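Local coordinates for protein similar to yteR (Bacilus subtilis) (Clostridium acetobutylicum, PDB 4WU0) that probably hydrolyses unsaturated rhamnogalacturonan fragments of pectin, as a member of glycoside hydrolase family 105 related to YteR, at residues A[2-5]-A[6-9]; A[249-252]-A[253-256]; A[293-296]-A[297-300]. All coordinates share one frame; numbering follows the deposited sequence.

Contact 1. Residues A[2-5]-A[6-9]; sequences QKYS and KLMA
Leu7 reaches back along the first turn of a helix to meet two side chains, those of Gln2 and Tyr4, with one methyl, CD2. The methyl lies 3.9 Å from Gln2 NE2 and 4.3 Å from Tyr4 CD2, coming to the tyrosine ring obliquely. Gln2 belongs to the same patch: its CG rests 4.1 Å above the plane of the Tyr4 ring, offset toward the rim, and its extended chain carries the amide past the ring to the leucine. A Leu7 chi1 of -179°, with CG anti to the backbone N, brings the CD2 methyl to these two neighbours.

Underneath, three backbone bonds start the helix. The Leu7 N to Lys3 O bond is long at 3.3 Å but straight and lies in the carbonyl plane; the bond from Met8 N to Tyr4 O shortens to 2.8 Å, and Ala9 N follows on Ser5 O at 3.0 Å. Lys3 holds the N-cap position, accepting the first of these bonds through its backbone carbonyl, while its side chain makes a cation-pi contact with Trp40.

Beyond this shell the turn is fixed from several sides. The buried hydroxyl of Ser5 is hydrogen-bonded to Glu359 and to Trp40 NE1, tying the turn to helices 345-360 and 25-41, and Met8 bends into Leu348, Phe351 and Leu352. Tyr4 and Leu7 both touch Ile311 of strand 311-317. The arrangement is the first turn of a helix, with Lys3 in the N-cap position, here opening helix 4-14 in the helix-rich fold of the six-hairpin glycosidase clan.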
ATOM      1  N   GLN A   2      -2.227  25.715   0.691  1.00 29.64           N
ATOM      2  CA  GLN A   2      -1.616  25.107   1.880  1.00 37.80           C
ATOM      3  C   GLN A   2      -1.107  23.703   1.556  1.00 24.29           C
ATOM      4  O   GLN A   2      -1.876  22.872   1.098  1.00 26.47           O
ATOM      5  CB  GLN A   2      -2.638  25.032   3.012  1.00 42.60           C
ATOM      6  CG  GLN A   2      -2.157  24.254   4.230  1.00 42.42           C
ATOM      7  CD  GLN A   2      -2.866  24.657   5.521  1.00 45.60           C
ATOM      8  OE1 GLN A   2      -4.069  24.440   5.686  1.00 49.69           O
ATOM      9  NE2 GLN A   2      -2.114  25.245   6.444  1.00 37.50           N
ATOM     10  N   LYS A   3       0.181  23.445   1.797  1.00 23.03           N
ATOM     11  CA  LYS A   3       0.784  22.174   1.400  1.00 18.85           C
ATOM     12  C   LYS A   3       0.676  21.182   2.545  1.00 17.17           C
ATOM     13  O   LYS A   3       1.449  21.208   3.516  1.00 20.31           O
ATOM     14  CB  LYS A   3       2.227  22.366   0.950  1.00 22.42           C
ATOM     15  CG  LYS A   3       2.322  23.309  -0.256  1.00 24.34           C
ATOM     16  CD  LYS A   3       3.704  23.392  -0.859  1.00 29.04           C
ATOM     17  CE  LYS A   3       4.071  22.145  -1.643  1.00 33.70           C
ATOM     18  NZ  LYS A   3       5.247  22.394  -2.549  1.00 30.37           N
ATOM     19  N   TYR A   4      -0.302  20.298   2.413  1.00 15.93           N
ATOM     20  CA  TYR A   4      -0.575  19.316   3.445  1.00 15.76           C
ATOM     21  C   TYR A   4       0.523  18.283   3.601  1.00 14.84           C
ATOM     22  O   TYR A   4       0.611  17.640   4.653  1.00 15.47           O
ATOM     23  CB  TYR A   4      -1.924  18.626   3.209  1.00 16.59           C
ATOM     24  CG  TYR A   4      -3.096  19.495   3.605  1.00 16.86           C
ATOM     25  CD1 TYR A   4      -3.643  20.400   2.719  1.00 18.32           C
ATOM     26  CD2 TYR A   4      -3.628  19.418   4.875  1.00 18.70           C
ATOM     27  CE1 TYR A   4      -4.699  21.219   3.085  1.00 20.81           C
ATOM     28  CE2 TYR A   4      -4.692  20.221   5.249  1.00 17.20           C
ATOM     29  CZ  TYR A   4      -5.219  21.115   4.347  1.00 19.45           C
ATOM     30  OH  TYR A   4      -6.264  21.911   4.717  1.00 20.87           O
ATOM     31  N   SER A   5       1.377  18.089   2.593  1.00 14.97           N
ATOM     32  CA  SER A   5       2.432  17.077   2.770  1.00 14.93           C
ATOM     33  C   SER A   5       3.364  17.478   3.921  1.00 15.45           C
ATOM     34  O   SER A   5       3.690  16.673   4.818  1.00 14.89           O
ATOM     35  CB  SER A   5       3.243  16.842   1.476  1.00 14.43           C
ATOM     36  OG  SER A   5       3.902  18.018   1.076  1.00 16.96           O
ATOM     37  N   LYS A   6       3.766  18.738   3.915  1.00 14.32           N
ATOM     38  CA  LYS A   6       4.647  19.247   4.972  1.00 16.56           C
ATOM     39  C   LYS A   6       3.898  19.392   6.301  1.00 15.80           C
ATOM     40  O   LYS A   6       4.420  19.049   7.363  1.00 15.85           O
ATOM     41  CB  LYS A   6       5.246  20.590   4.573  1.00 17.96           C
ATOM     42  CG  LYS A   6       6.111  21.219   5.661  1.00 17.59           C
ATOM     43  CD  LYS A   6       6.718  22.550   5.198  1.00 23.08           C
ATOM     44  CE  LYS A   6       7.633  23.129   6.264  1.00 31.43           C
ATOM     45  NZ  LYS A   6       8.227  24.413   5.790  1.00 56.30           N
ATOM     46  N   LEU A   7       2.678  19.903   6.248  1.00 14.94           N
ATOM     47  CA  LEU A   7       1.914  20.089   7.461  1.00 15.22           C
ATOM     48  C   LEU A   7       1.696  18.745   8.157  1.00 14.57           C
ATOM     49  O   LEU A   7       1.818  18.638   9.366  1.00 15.31           O
ATOM     50  CB  LEU A   7       0.571  20.777   7.167  1.00 15.81           C
ATOM     51  CG  LEU A   7      -0.326  21.058   8.374  1.00 16.99           C
ATOM     52  CD1 LEU A   7       0.371  21.896   9.439  1.00 18.91           C
ATOM     53  CD2 LEU A   7      -1.639  21.718   7.945  1.00 21.11           C
ATOM     54  N   MET A   8       1.350  17.714   7.398  1.00 13.98           N
ATOM     55  CA  MET A   8       1.180  16.403   7.995  1.00 15.12           C
ATOM     56  C   MET A   8       2.487  15.811   8.505  1.00 14.33           C
ATOM     57  O   MET A   8       2.518  15.196   9.569  1.00 16.00           O
ATOM     58  CB  MET A   8       0.536  15.441   7.012  1.00 15.67           C
ATOM     59  CG  MET A   8       0.277  14.086   7.619  1.00 16.30           C
ATOM     60  SD  MET A   8      -0.737  14.192   9.111  1.00 25.05           S
ATOM     61  CE  MET A   8      -2.284  14.071   8.292  1.00 19.76           C
ATOM     62  N   ALA A   9       3.559  15.949   7.728  1.00 14.43           N
ATOM     63  CA  ALA A   9       4.867  15.474   8.169  1.00 14.81           C
ATOM     64  C   ALA A   9       5.243  16.123   9.501  1.00 13.71           C
ATOM     65  O   ALA A   9       5.678  15.452  10.432  1.00 16.09           O
ATOM     66  CB  ALA A   9       5.940  15.771   7.107  1.00 14.97           C
TER

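Contact 2. Residues A[249-252]-A[253-256]; sequences YQVL and DEGE
Tyr249 lays one face of its ring on Gly255, whose CA sits 3.6 Å from the ring centroid and only 10° off the normal, a CH-pi contact. Having no side chain, the glycine can bring its CA over the centre of the ring, and its carbonyl O comes within 3.6 Å of Tyr249 CZ. The tyrosine CG stands anti to the carbonyl carbon, beside the backbone N (chi1 -73°), which places the ring over Gly255. The phenol hydroxyl beyond is weakly hydrogen-bonded to Asp242.

Val251 and Glu254 lie side by side and point the same way, the valine CG1 methyl packing on Glu254 CG at 3.7 Å. They are the first and last residues of a type I beta turn, closed by a hydrogen bond of 3.2 Å from Glu254 N to Val251 O. The N-H points straight at the oxygen but arrives above the carbonyl plane, and Asn260 ND2 also donates to that oxygen.

One water links the turn to the glycine, donating to Leu252 O at 2.7 Å and accepting from Gly255 N at 3.0 Å. Between helices 223-240 and 264-279, the contact thus appears to be held largely by main-chain polar groups, with water and the Asn260 amide supplementing the turn's own bond.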
ATOM      1  N   TYR A 249     -15.782   4.034   0.687  1.00 14.16           N
ATOM      2  CA  TYR A 249     -16.194   3.282   1.865  1.00 13.72           C
ATOM      3  C   TYR A 249     -15.274   2.133   2.219  1.00 14.57           C
ATOM      4  O   TYR A 249     -14.582   1.571   1.360  1.00 15.59           O
ATOM      5  CB  TYR A 249     -17.583   2.706   1.644  1.00 15.15           C
ATOM      6  CG  TYR A 249     -18.677   3.729   1.706  1.00 14.27           C
ATOM      7  CD1 TYR A 249     -19.243   4.073   2.920  1.00 16.49           C
ATOM      8  CD2 TYR A 249     -19.143   4.348   0.549  1.00 16.36           C
ATOM      9  CE1 TYR A 249     -20.247   5.001   2.989  1.00 17.91           C
ATOM     10  CE2 TYR A 249     -20.150   5.273   0.616  1.00 20.17           C
ATOM     11  CZ  TYR A 249     -20.676   5.609   1.838  1.00 22.06           C
ATOM     12  OH  TYR A 249     -21.682   6.545   1.919  1.00 22.57           O
ATOM     13  N   GLN A 250     -15.286   1.782   3.502  1.00 12.10           N
ATOM     14  CA  GLN A 250     -14.612   0.577   4.009  1.00 11.92           C
ATOM     15  C   GLN A 250     -14.986  -0.682   3.224  1.00 12.86           C
ATOM     16  O   GLN A 250     -14.099  -1.424   2.789  1.00 13.66           O
ATOM     17  CB  GLN A 250     -14.968   0.414   5.495  1.00 12.57           C
ATOM     18  CG  GLN A 250     -14.649  -0.901   6.149  1.00 14.23           C
ATOM     19  CD  GLN A 250     -13.200  -0.998   6.588  1.00 13.85           C
ATOM     20  OE1 GLN A 250     -12.330  -0.329   6.031  1.00 12.66           O
ATOM     21  NE2 GLN A 250     -12.923  -1.880   7.541  1.00 14.31           N
ATOM     22  N   VAL A 251     -16.284  -0.931   3.050  1.00 14.14           N
ATOM     23  CA  VAL A 251     -16.753  -1.991   2.154  1.00 13.01           C
ATOM     24  C   VAL A 251     -17.253  -1.274   0.888  1.00 15.04           C
ATOM     25  O   VAL A 251     -18.301  -0.618   0.885  1.00 14.60           O
ATOM     26  CB  VAL A 251     -17.834  -2.876   2.780  1.00 16.46           C
ATOM     27  CG1 VAL A 251     -18.241  -3.991   1.809  1.00 17.70           C
ATOM     28  CG2 VAL A 251     -17.332  -3.469   4.080  1.00 17.92           C
ATOM     29  N   LEU A 252     -16.452  -1.349  -0.168  1.00 15.18           N
ATOM     30  CA  LEU A 252     -16.508  -0.368  -1.259  1.00 13.37           C
ATOM     31  C   LEU A 252     -17.852  -0.204  -1.953  1.00 14.88           C
ATOM     32  O   LEU A 252     -18.238   0.916  -2.312  1.00 16.62           O
ATOM     33  CB  LEU A 252     -15.467  -0.725  -2.326  1.00 12.91           C
ATOM     34  CG  LEU A 252     -14.029  -0.413  -1.935  1.00 12.61           C
ATOM     35  CD1 LEU A 252     -13.013  -1.147  -2.832  1.00 13.48           C
ATOM     36  CD2 LEU A 252     -13.783   1.070  -1.974  1.00 13.73           C
ATOM     37  N   ASP A 253     -18.528  -1.326  -2.184  1.00 13.90           N
ATOM     38  CA  ASP A 253     -19.743  -1.342  -2.979  1.00 14.80           C
ATOM     39  C   ASP A 253     -21.024  -1.367  -2.157  1.00 19.07           C
ATOM     40  O   ASP A 253     -22.097  -1.528  -2.723  1.00 18.73           O
ATOM     41  CB  ASP A 253     -19.735  -2.547  -3.929  1.00 15.94           C
ATOM     42  CG  ASP A 253     -19.733  -3.875  -3.195  1.00 19.92           C
ATOM     43  OD1 ASP A 253     -19.211  -3.913  -2.063  1.00 20.17           O
ATOM     44  OD2 ASP A 253     -20.224  -4.887  -3.765  1.00 22.70           O
ATOM     45  N   GLU A 254     -20.918  -1.211  -0.838  1.00 17.84           N
ATOM     46  CA  GLU A 254     -22.067  -1.327   0.050  1.00 18.94           C
ATOM     47  C   GLU A 254     -22.316  -0.031   0.817  1.00 21.07           C
ATOM     48  O   GLU A 254     -22.634  -0.055   2.010  1.00 21.86           O
ATOM     49  CB  GLU A 254     -21.851  -2.483   1.029  1.00 18.46           C
ATOM     50  CG  GLU A 254     -21.668  -3.823   0.314  1.00 26.04           C
ATOM     51  CD  GLU A 254     -22.745  -4.830   0.576  1.00 41.14           C
ATOM     52  OE1 GLU A 254     -23.843  -4.450   1.028  1.00 52.46           O
ATOM     53  OE2 GLU A 254     -22.482  -6.024   0.312  1.00 37.71           O
ATOM     54  N   GLY A 255     -22.162   1.105   0.140  1.00 19.03           N
ATOM     55  CA  GLY A 255     -22.248   2.395   0.809  1.00 24.78           C
ATOM     56  C   GLY A 255     -23.554   2.700   1.535  1.00 24.74           C
ATOM     57  O   GLY A 255     -23.571   3.488   2.472  1.00 27.03           O
ATOM     58  N   GLU A 256     -24.646   2.086   1.098  1.00 23.83           N
ATOM     59  CA  GLU A 256     -25.964   2.347   1.691  1.00 27.32           C
ATOM     60  C   GLU A 256     -26.233   1.490   2.930  1.00 29.42           C
ATOM     61  O   GLU A 256     -27.259   1.637   3.567  1.00 31.10           O
ATOM     62  CB  GLU A 256     -27.072   2.077   0.669  1.00 37.23           C
ATOM     63  CG  GLU A 256     -27.303   3.178  -0.343  1.00 46.55           C
ATOM     64  CD  GLU A 256     -28.614   2.985  -1.096  1.00 55.42           C
ATOM     65  OE1 GLU A 256     -29.615   3.648  -0.737  1.00 61.96           O
ATOM     66  OE2 GLU A 256     -28.650   2.158  -2.033  1.00 58.16           O
TER
HETATM   67  O   HOH W   1     -20.764   1.863  -2.349  1.00 20.26           O

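Contact 3. Residues A[293-296]-A[297-300]; sequences EAYK and GLIN
Tyr295 meets Leu298 and Ile299 on the buried side of an amphipathic alpha-helix, 288-302, one of the many helices of this six-hairpin glycosidase fold. Its ring takes a methyl from each. Leu298 crosses it at about a right angle and brings CD1 to 3.9 Å from Tyr295 CD1, while Ile299 approaches obliquely near the phenol end, its CD1 lying 4.1 Å from Tyr295 CZ. The tyrosine has CG anti to its main-chain nitrogen (chi1 -180°), which leans the outward-pointing ring toward the C-terminal end of the helix, where these two methyls meet it.

This side is densely filled by neighbouring elements. The Tyr295 hydroxyl is hydrogen-bonded to Ser355 OG and the ring stacks with Tyr358, both of helix 345-360, whose Phe351 touches Tyr295 and Ile299 alike. Leu298 packs instead on Ser267 and Ser268, and Ala294 on Val271, all of helix 264-279. Gly297, on another flank, is buried as well, and its N donates to Glu293 O at 2.9 Å.

The outer side is looser, with Lys296 and Asn300 exposed. The lysine chain bends at chi3 as it leads away from the following turn, and of its side-chain carbons CB stays close to the next residue. Glu293 also points away from the residues that follow, and its side chain touches Lys246.

The backbone bonds differ along the helix. Leu298 N donates to Ala294 O at 3.0 Å and also, weakly, to Tyr295 O, which receives a second weak bond from Ile299 N at 3.4 Å. Regular geometry returns one residue on: Asn300 N donates to Lys296 O at 2.9 Å with an N-H...O angle of 167°, whereas the Asn300 side-chain nitrogen ND2, 3.4 Å from the same oxygen, is too poorly angled to bond.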
ATOM      1  N   GLU A 293     -10.681  16.786  -7.028  1.00 16.61           N
ATOM      2  CA  GLU A 293     -11.886  16.836  -6.204  1.00 15.36           C
ATOM      3  C   GLU A 293     -11.865  15.760  -5.120  1.00 15.73           C
ATOM      4  O   GLU A 293     -12.241  16.005  -3.966  1.00 17.54           O
ATOM      5  CB  GLU A 293     -13.104  16.679  -7.113  1.00 19.00           C
ATOM      6  CG  GLU A 293     -14.411  16.669  -6.434  1.00 34.50           C
ATOM      7  CD  GLU A 293     -15.555  16.459  -7.423  1.00 45.21           C
ATOM      8  OE1 GLU A 293     -15.539  15.432  -8.159  1.00 37.35           O
ATOM      9  OE2 GLU A 293     -16.460  17.321  -7.463  1.00 45.93           O
ATOM     10  N   ALA A 294     -11.389  14.577  -5.477  1.00 13.61           N
ATOM     11  CA  ALA A 294     -11.301  13.479  -4.521  1.00 13.68           C
ATOM     12  C   ALA A 294     -10.274  13.795  -3.437  1.00 14.19           C
ATOM     13  O   ALA A 294     -10.504  13.515  -2.256  1.00 13.44           O
ATOM     14  CB  ALA A 294     -10.959  12.150  -5.228  1.00 15.66           C
ATOM     15  N   TYR A 295      -9.143  14.376  -3.836  1.00 13.93           N
ATOM     16  CA  TYR A 295      -8.153  14.819  -2.876  1.00 12.70           C
ATOM     17  C   TYR A 295      -8.748  15.804  -1.886  1.00 13.93           C
ATOM     18  O   TYR A 295      -8.553  15.674  -0.679  1.00 15.20           O
ATOM     19  CB  TYR A 295      -6.935  15.457  -3.548  1.00 15.54           C
ATOM     20  CG  TYR A 295      -5.948  15.891  -2.503  1.00 13.53           C
ATOM     21  CD1 TYR A 295      -5.140  14.966  -1.862  1.00 12.93           C
ATOM     22  CD2 TYR A 295      -5.854  17.216  -2.110  1.00 14.64           C
ATOM     23  CE1 TYR A 295      -4.270  15.360  -0.867  1.00 13.07           C
ATOM     24  CE2 TYR A 295      -4.984  17.611  -1.116  1.00 14.40           C
ATOM     25  CZ  TYR A 295      -4.194  16.678  -0.496  1.00 14.97           C
ATOM     26  OH  TYR A 295      -3.314  17.090   0.486  1.00 15.01           O
ATOM     27  N   LYS A 296      -9.450  16.816  -2.374  1.00 14.85           N
ATOM     28  CA  LYS A 296     -10.066  17.771  -1.473  1.00 14.95           C
ATOM     29  C   LYS A 296     -11.094  17.082  -0.556  1.00 17.71           C
ATOM     30  O   LYS A 296     -11.276  17.466   0.600  1.00 16.52           O
ATOM     31  CB  LYS A 296     -10.688  18.916  -2.271  1.00 17.44           C
ATOM     32  CG  LYS A 296      -9.616  19.907  -2.722  1.00 21.03           C
ATOM     33  CD  LYS A 296     -10.174  21.146  -3.353  1.00 37.93           C
ATOM     34  CE  LYS A 296     -10.853  20.784  -4.640  1.00 49.90           C
ATOM     35  NZ  LYS A 296     -11.298  21.973  -5.428  1.00 54.79           N
ATOM     36  N   GLY A 297     -11.720  16.024  -1.063  1.00 14.75           N
ATOM     37  CA  GLY A 297     -12.606  15.211  -0.255  1.00 15.90           C
ATOM     38  C   GLY A 297     -11.908  14.540   0.910  1.00 13.57           C
ATOM     39  O   GLY A 297     -12.472  14.389   1.986  1.00 15.38           O
ATOM     40  N   LEU A 298     -10.668  14.111   0.716  1.00 13.50           N
ATOM     41  CA  LEU A 298      -9.909  13.560   1.840  1.00 11.93           C
ATOM     42  C   LEU A 298      -9.785  14.588   2.978  1.00 14.50           C
ATOM     43  O   LEU A 298      -9.922  14.270   4.163  1.00 14.59           O
ATOM     44  CB  LEU A 298      -8.507  13.172   1.389  1.00 14.05           C
ATOM     45  CG  LEU A 298      -8.341  12.178   0.259  1.00 13.60           C
ATOM     46  CD1 LEU A 298      -6.862  12.034  -0.044  1.00 13.96           C
ATOM     47  CD2 LEU A 298      -8.917  10.849   0.668  1.00 12.74           C
ATOM     48  N   ILE A 299      -9.459  15.815   2.627  1.00 13.28           N
ATOM     49  CA  ILE A 299      -9.293  16.875   3.616  1.00 14.43           C
ATOM     50  C   ILE A 299     -10.617  17.134   4.316  1.00 15.24           C
ATOM     51  O   ILE A 299     -10.683  17.236   5.556  1.00 15.10           O
ATOM     52  CB  ILE A 299      -8.835  18.191   2.962  1.00 17.05           C
ATOM     53  CG1 ILE A 299      -7.546  17.993   2.154  1.00 24.68           C
ATOM     54  CG2 ILE A 299      -8.662  19.295   3.995  1.00 17.41           C
ATOM     55  CD1 ILE A 299      -6.381  17.497   2.934  1.00 29.59           C
ATOM     56  N   ASN A 300     -11.674  17.287   3.517  1.00 15.15           N
ATOM     57  CA  ASN A 300     -12.988  17.583   4.076  1.00 18.88           C
ATOM     58  C   ASN A 300     -13.468  16.491   5.048  1.00 16.65           C
ATOM     59  O   ASN A 300     -13.988  16.786   6.121  1.00 17.72           O
ATOM     60  CB  ASN A 300     -14.027  17.748   2.961  1.00 20.25           C
ATOM     61  CG  ASN A 300     -13.792  18.980   2.117  1.00 32.19           C
ATOM     62  OD1 ASN A 300     -13.162  19.943   2.557  1.00 29.81           O
ATOM     63  ND2 ASN A 300     -14.322  18.965   0.895  1.00 38.08           N
TER

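Overall arrangement
Contacts 1 and 3 are neighbours, their centres about 14 Å apart, and they touch directly: the Tyr295 hydroxyl oxygen comes 3.4 Å from Tyr4 CB. Contact 3 lies within a helix and contact 1 spans the start of one; both pack against helix 345-360, which receives a hydroxyl from each. Contact 2 stands apart, its nearest atoms about 10 Å from contact 3 and about 18 Å from contact 1. None of the three is fully core, each being partly buried, but contact 2 lacks helix or strand and relies on a turn, a water and a ring over glycine, where the helical contacts combine repeating main-chain bonds with aliphatic-aromatic packing.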